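Local coordinates for triosephosphate isomerase (Trichomonas vaginalis, PDB 4O4V), which probably catalyses the interconversion of D-glyceraldehyde 3-phosphate and dihydroxyacetone phosphate in glycolysis and gluconeogenesis, working as a homodimer of TIM barrels, at residues E128-S131 and E132-G136; G156-D159 and D160-I163. All blocks are in the same frame, centred on the assembly; numbering follows the deposited sequence.

Contact 1 of 2, residues E128-S131 and E132-G136; sequences EHLS and EREAG. With NA (sodium ion), chain C.
E128 and R133 meet on the inner side of the short helix 130-134, where the guanidinium grips one carboxylate oxygen side-on. NE of R133 lies 2.8 Å from OE2 of E128, nearly along its C-O axis, and NH2 of R133 reaches the same OE2 through its syn lone pair, also at 2.8 Å. Carboxylate and guanidinium are only 21° apart in plane, although the N-H angles, near 145°, are bent as expected for two donors sharing one atom. In E128, CG lies between the backbone N and the carbonyl carbon (chi1 88°), and a second bend at chi2 carries OE2 to R133. A138, F141 and M185 pack around this buried side chain.

The solvent side is looser: CD1 of L130 touches OE2 of E134 at 3.5 Å, and S131 and A135 lie exposed. At the helix start, water 1 accepts from N of H129, the N-cap residue, and donates to OE1 of E132. G136, with positive phi, closes a Schellman motif at the far end, and its O binds a sodium ion at 2.3 Å, alongside three waters.

E128 is joined by its backbone to W169, probably where the mobile active-site loop begins, tying the helix start to the segment after strand 161-165. Two N-H groups of one guanidinium on OE2, and the hydrogen bond from OE1 to Y165, would probably favour an ionised E128 and fix its carboxylate's rotation.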
loop_
_atom_site.group_PDB
_atom_site.type_symbol
_atom_site.label_atom_id
_atom_site.label_comp_id
_atom_site.label_asym_id
_atom_site.label_seq_id
_atom_site.Cartn_x
_atom_site.Cartn_y
_atom_site.Cartn_z
ATOM N N GLU A 128 -21.837 9.480 -1.416
ATOM C CA GLU A 128 -22.406 9.262 -2.742
ATOM C C GLU A 128 -21.795 10.143 -3.820
ATOM O O GLU A 128 -21.251 11.213 -3.567
ATOM C CB GLU A 128 -23.926 9.443 -2.710
ATOM C CG GLU A 128 -24.445 10.846 -2.923
ATOM C CD GLU A 128 -24.299 11.811 -1.772
ATOM O OE1 GLU A 128 -23.606 11.495 -0.753
ATOM O OE2 GLU A 128 -24.876 12.917 -1.867
ATOM N N HIS A 129 -21.932 9.661 -5.045
ATOM C CA HIS A 129 -21.462 10.332 -6.253
ATOM C C HIS A 129 -22.554 11.212 -6.840
ATOM O O HIS A 129 -23.710 11.227 -6.402
ATOM C CB HIS A 129 -21.044 9.302 -7.290
ATOM C CG HIS A 129 -19.900 8.453 -6.842
ATOM N ND1 HIS A 129 -20.026 7.416 -5.949
ATOM C CD2 HIS A 129 -18.589 8.511 -7.162
ATOM C CE1 HIS A 129 -18.833 6.884 -5.721
ATOM N NE2 HIS A 129 -17.949 7.519 -6.456
ATOM N N LEU A 130 -22.169 11.966 -7.863
ATOM C CA LEU A 130 -23.047 12.953 -8.445
ATOM C C LEU A 130 -24.360 12.400 -8.960
ATOM O O LEU A 130 -25.399 13.033 -8.739
ATOM C CB LEU A 130 -22.314 13.717 -9.546
ATOM C CG LEU A 130 -23.098 14.858 -10.197
ATOM C CD1 LEU A 130 -23.460 15.862 -9.194
ATOM C CD2 LEU A 130 -22.248 15.477 -11.318
ATOM N N SER A 131 -24.365 11.247 -9.627
ATOM C CA SER A 131 -25.614 10.727 -10.152
ATOM C C SER A 131 -26.635 10.510 -9.048
ATOM O O SER A 131 -27.785 10.870 -9.191
ATOM C CB SER A 131 -25.412 9.389 -10.899
ATOM O OG SER A 131 -24.672 9.572 -12.074
ATOM N N GLU A 132 -26.215 9.891 -7.952
ATOM C CA GLU A 132 -27.143 9.593 -6.878
ATOM C C GLU A 132 -27.608 10.875 -6.181
ATOM O O GLU A 132 -28.757 10.978 -5.805
ATOM C CB GLU A 132 -26.510 8.634 -5.878
ATOM C CG GLU A 132 -26.523 7.185 -6.381
ATOM C CD GLU A 132 -25.792 7.012 -7.689
ATOM O OE1 GLU A 132 -24.571 7.276 -7.708
ATOM O OE2 GLU A 132 -26.431 6.626 -8.717
ATOM N N ARG A 133 -26.714 11.837 -6.045
ATOM C CA ARG A 133 -27.098 13.145 -5.502
ATOM C C ARG A 133 -28.162 13.794 -6.396
ATOM O O ARG A 133 -29.211 14.226 -5.896
ATOM C CB ARG A 133 -25.819 13.986 -5.371
ATOM C CG ARG A 133 -25.982 15.487 -5.126
ATOM C CD ARG A 133 -26.757 15.800 -3.884
ATOM N NE ARG A 133 -26.179 15.221 -2.671
ATOM C CZ ARG A 133 -26.352 15.713 -1.431
ATOM N NH1 ARG A 133 -27.033 16.834 -1.227
ATOM N NH2 ARG A 133 -25.852 15.081 -0.409
ATOM N N GLU A 134 -27.927 13.828 -7.698
ATOM C CA GLU A 134 -28.876 14.471 -8.592
ATOM C C GLU A 134 -30.216 13.743 -8.666
ATOM O O GLU A 134 -31.272 14.370 -8.850
ATOM C CB GLU A 134 -28.275 14.575 -9.991
ATOM C CG GLU A 134 -27.142 15.569 -10.082
ATOM C CD GLU A 134 -26.560 15.718 -11.463
ATOM O OE1 GLU A 134 -26.793 14.838 -12.309
ATOM O OE2 GLU A 134 -25.847 16.726 -11.674
ATOM N N ALA A 135 -30.191 12.422 -8.501
ATOM C CA ALA A 135 -31.401 11.615 -8.534
ATOM C C ALA A 135 -32.190 11.742 -7.247
ATOM O O ALA A 135 -33.283 11.224 -7.164
ATOM C CB ALA A 135 -31.047 10.146 -8.796
ATOM N N GLY A 136 -31.661 12.400 -6.232
ATOM C CA GLY A 136 -32.362 12.470 -4.958
ATOM C C GLY A 136 -32.265 11.184 -4.173
ATOM O O GLY A 136 -33.169 10.892 -3.352
HETATM NA NA NA C . -35.207 11.021 -2.342
HETATM O O HOH W 1 -23.084 7.114 -5.568
HETATM O O HOH W 2 -36.136 8.628 -2.426
HETATM O O HOH W 3 -33.560 10.094 -0.785
HETATM O O HOH W 4 -35.897 10.843 -4.292
#

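Contact 2 of 2, residues G156-D159 and D160-I163; sequences GKWD and DVVI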
loop_
_atom_site.group_PDB
_atom_site.type_symbol
_atom_site.label_atom_id
_atom_site.label_comp_id
_atom_site.label_asym_id
_atom_site.label_seq_id
_atom_site.Cartn_x
_atom_site.Cartn_y
_atom_site.Cartn_z
ATOM N N GLY A 156 -19.275 -5.082 20.996
ATOM C CA GLY A 156 -18.483 -4.297 21.926
ATOM C C GLY A 156 -17.487 -3.319 21.330
ATOM O O GLY A 156 -16.729 -2.715 22.087
ATOM N N LYS A 157 -17.466 -3.159 20.006
ATOM C CA LYS A 157 -16.435 -2.366 19.355
ATOM C C LYS A 157 -16.898 -1.019 18.817
ATOM O O LYS A 157 -16.097 -0.316 18.198
ATOM C CB LYS A 157 -15.800 -3.184 18.225
ATOM C CG LYS A 157 -14.923 -4.322 18.679
ATOM C CD LYS A 157 -13.689 -3.818 19.357
ATOM C CE LYS A 157 -12.731 -4.940 19.670
ATOM N NZ LYS A 157 -11.425 -4.392 20.099
ATOM N N TRP A 158 -18.141 -0.604 19.093
ATOM C CA TRP A 158 -18.588 0.669 18.533
ATOM C C TRP A 158 -17.873 1.888 19.115
ATOM O O TRP A 158 -17.833 2.932 18.482
ATOM C CB TRP A 158 -20.100 0.833 18.645
ATOM C CG TRP A 158 -20.856 0.068 17.579
ATOM C CD1 TRP A 158 -21.461 -1.162 17.720
ATOM C CD2 TRP A 158 -21.101 0.495 16.251
ATOM N NE1 TRP A 158 -22.052 -1.513 16.522
ATOM C CE2 TRP A 158 -21.854 -0.515 15.614
ATOM C CE3 TRP A 158 -20.767 1.637 15.533
ATOM C CZ2 TRP A 158 -22.267 -0.410 14.302
ATOM C CZ3 TRP A 158 -21.175 1.741 14.241
ATOM C CH2 TRP A 158 -21.945 0.719 13.633
ATOM N N ASP A 159 -17.294 1.759 20.297
ATOM C CA ASP A 159 -16.467 2.810 20.878
ATOM C C ASP A 159 -15.244 3.109 20.034
ATOM O O ASP A 159 -14.679 4.188 20.162
ATOM C CB ASP A 159 -15.975 2.450 22.303
ATOM C CG ASP A 159 -17.062 2.436 23.344
ATOM O OD1 ASP A 159 -18.073 3.138 23.207
ATOM O OD2 ASP A 159 -16.863 1.726 24.348
ATOM N N ASP A 160 -14.870 2.187 19.148
ATOM C CA ASP A 160 -13.661 2.271 18.331
ATOM C C ASP A 160 -13.948 2.566 16.863
ATOM O O ASP A 160 -13.061 2.409 16.030
ATOM C CB ASP A 160 -12.898 0.967 18.507
ATOM C CG ASP A 160 -12.276 0.835 19.884
ATOM O OD1 ASP A 160 -12.244 1.799 20.671
ATOM O OD2 ASP A 160 -11.801 -0.273 20.169
ATOM N N VAL A 161 -15.153 3.035 16.564
ATOM C CA VAL A 161 -15.578 3.382 15.227
ATOM C C VAL A 161 -15.903 4.859 15.123
ATOM O O VAL A 161 -16.669 5.382 15.933
ATOM C CB VAL A 161 -16.823 2.566 14.812
ATOM C CG1 VAL A 161 -17.368 2.966 13.449
ATOM C CG2 VAL A 161 -16.515 1.085 14.834
ATOM N N VAL A 162 -15.346 5.513 14.111
ATOM C CA VAL A 162 -15.717 6.856 13.688
ATOM C C VAL A 162 -16.131 6.748 12.224
ATOM O O VAL A 162 -15.505 5.974 11.484
ATOM C CB VAL A 162 -14.510 7.811 13.861
ATOM C CG1 VAL A 162 -14.752 9.173 13.252
ATOM C CG2 VAL A 162 -14.138 7.932 15.341
ATOM N N ILE A 163 -17.157 7.471 11.799
ATOM C CA ILE A 163 -17.607 7.432 10.402
ATOM C C ILE A 163 -17.363 8.782 9.766
ATOM O O ILE A 163 -17.655 9.799 10.387
ATOM C CB ILE A 163 -19.117 7.083 10.347
ATOM C CG1 ILE A 163 -19.373 5.703 10.961
ATOM C CG2 ILE A 163 -19.624 7.161 8.917
ATOM C CD1 ILE A 163 -20.823 5.378 11.176
HETATM O O HOH W 5 -10.488 -2.118 18.686
#
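K157 and D160 approach across a tight turn that leads into strand 161-165, their charged ends joined through a water. The lysine chain leaves with CG beside the backbone N (chi1 -71°), bends at chi2 (-67°), then runs extended to NZ. D160 CG also lies beside its backbone N, and OD2 of D160 ends 4.1 Å from NZ of K157, beyond a salt bridge. Water 5 fills the step, accepting from NZ of K157 at 2.8 Å and lying 2.7 Å from OD2 of D160. NZ also makes a weak bond to O of L116.

On the apolar side the W158 indole reaches back although its CB points away from the strand. CZ3 of W158 lies 4.1 Å from CG1 of V161, which meets the ring obliquely. V161 spreads its methyls: CG1 stands anti to the backbone N (chi1 176°) beside the indole, whereas CG2 comes 3.7 Å from O of K157. The rest of the indole packs among M149, I153, L193 and I201.

Two backbone bonds hold the turn, D160 N to K157 O at 2.9 Å and V161 N to W158 O at 3.3 Å, both from residue i+3 to i, as in the 3-10 turn at 158-159. D159 turns its carboxylate outward to a salt bridge with K204.

The water-mediated link suggests a mild electrostatic attraction at the surface; W158 and V161 add a modest apolar contact beside the turn, while backbone bonds from D160 and V162 to I122 join the start of the strand to its neighbour.

Overall arrangement
Contact 1 precedes contact 2 along the chain, and helix 138-149 runs between them. Residues 128-136, with the short helix 130-134, follow strand 121-126, while residues 156-163 lead into the neighbouring parallel strand 161-165. The two therefore lie in the two connections of one beta-alpha-beta unit: contact 1 on the C-terminal face of the barrel, where active sites of TIM barrels lie, contact 2 on the opposite face. The centres of contacts 1 and 2 are about 28 Å apart; their nearest atoms are about 11 Å apart. Strand 161-165 nevertheless relates them: it starts within contact 2 and ends at Y165, the partner of E128. Both also pack against helices 138-149 and 179-197.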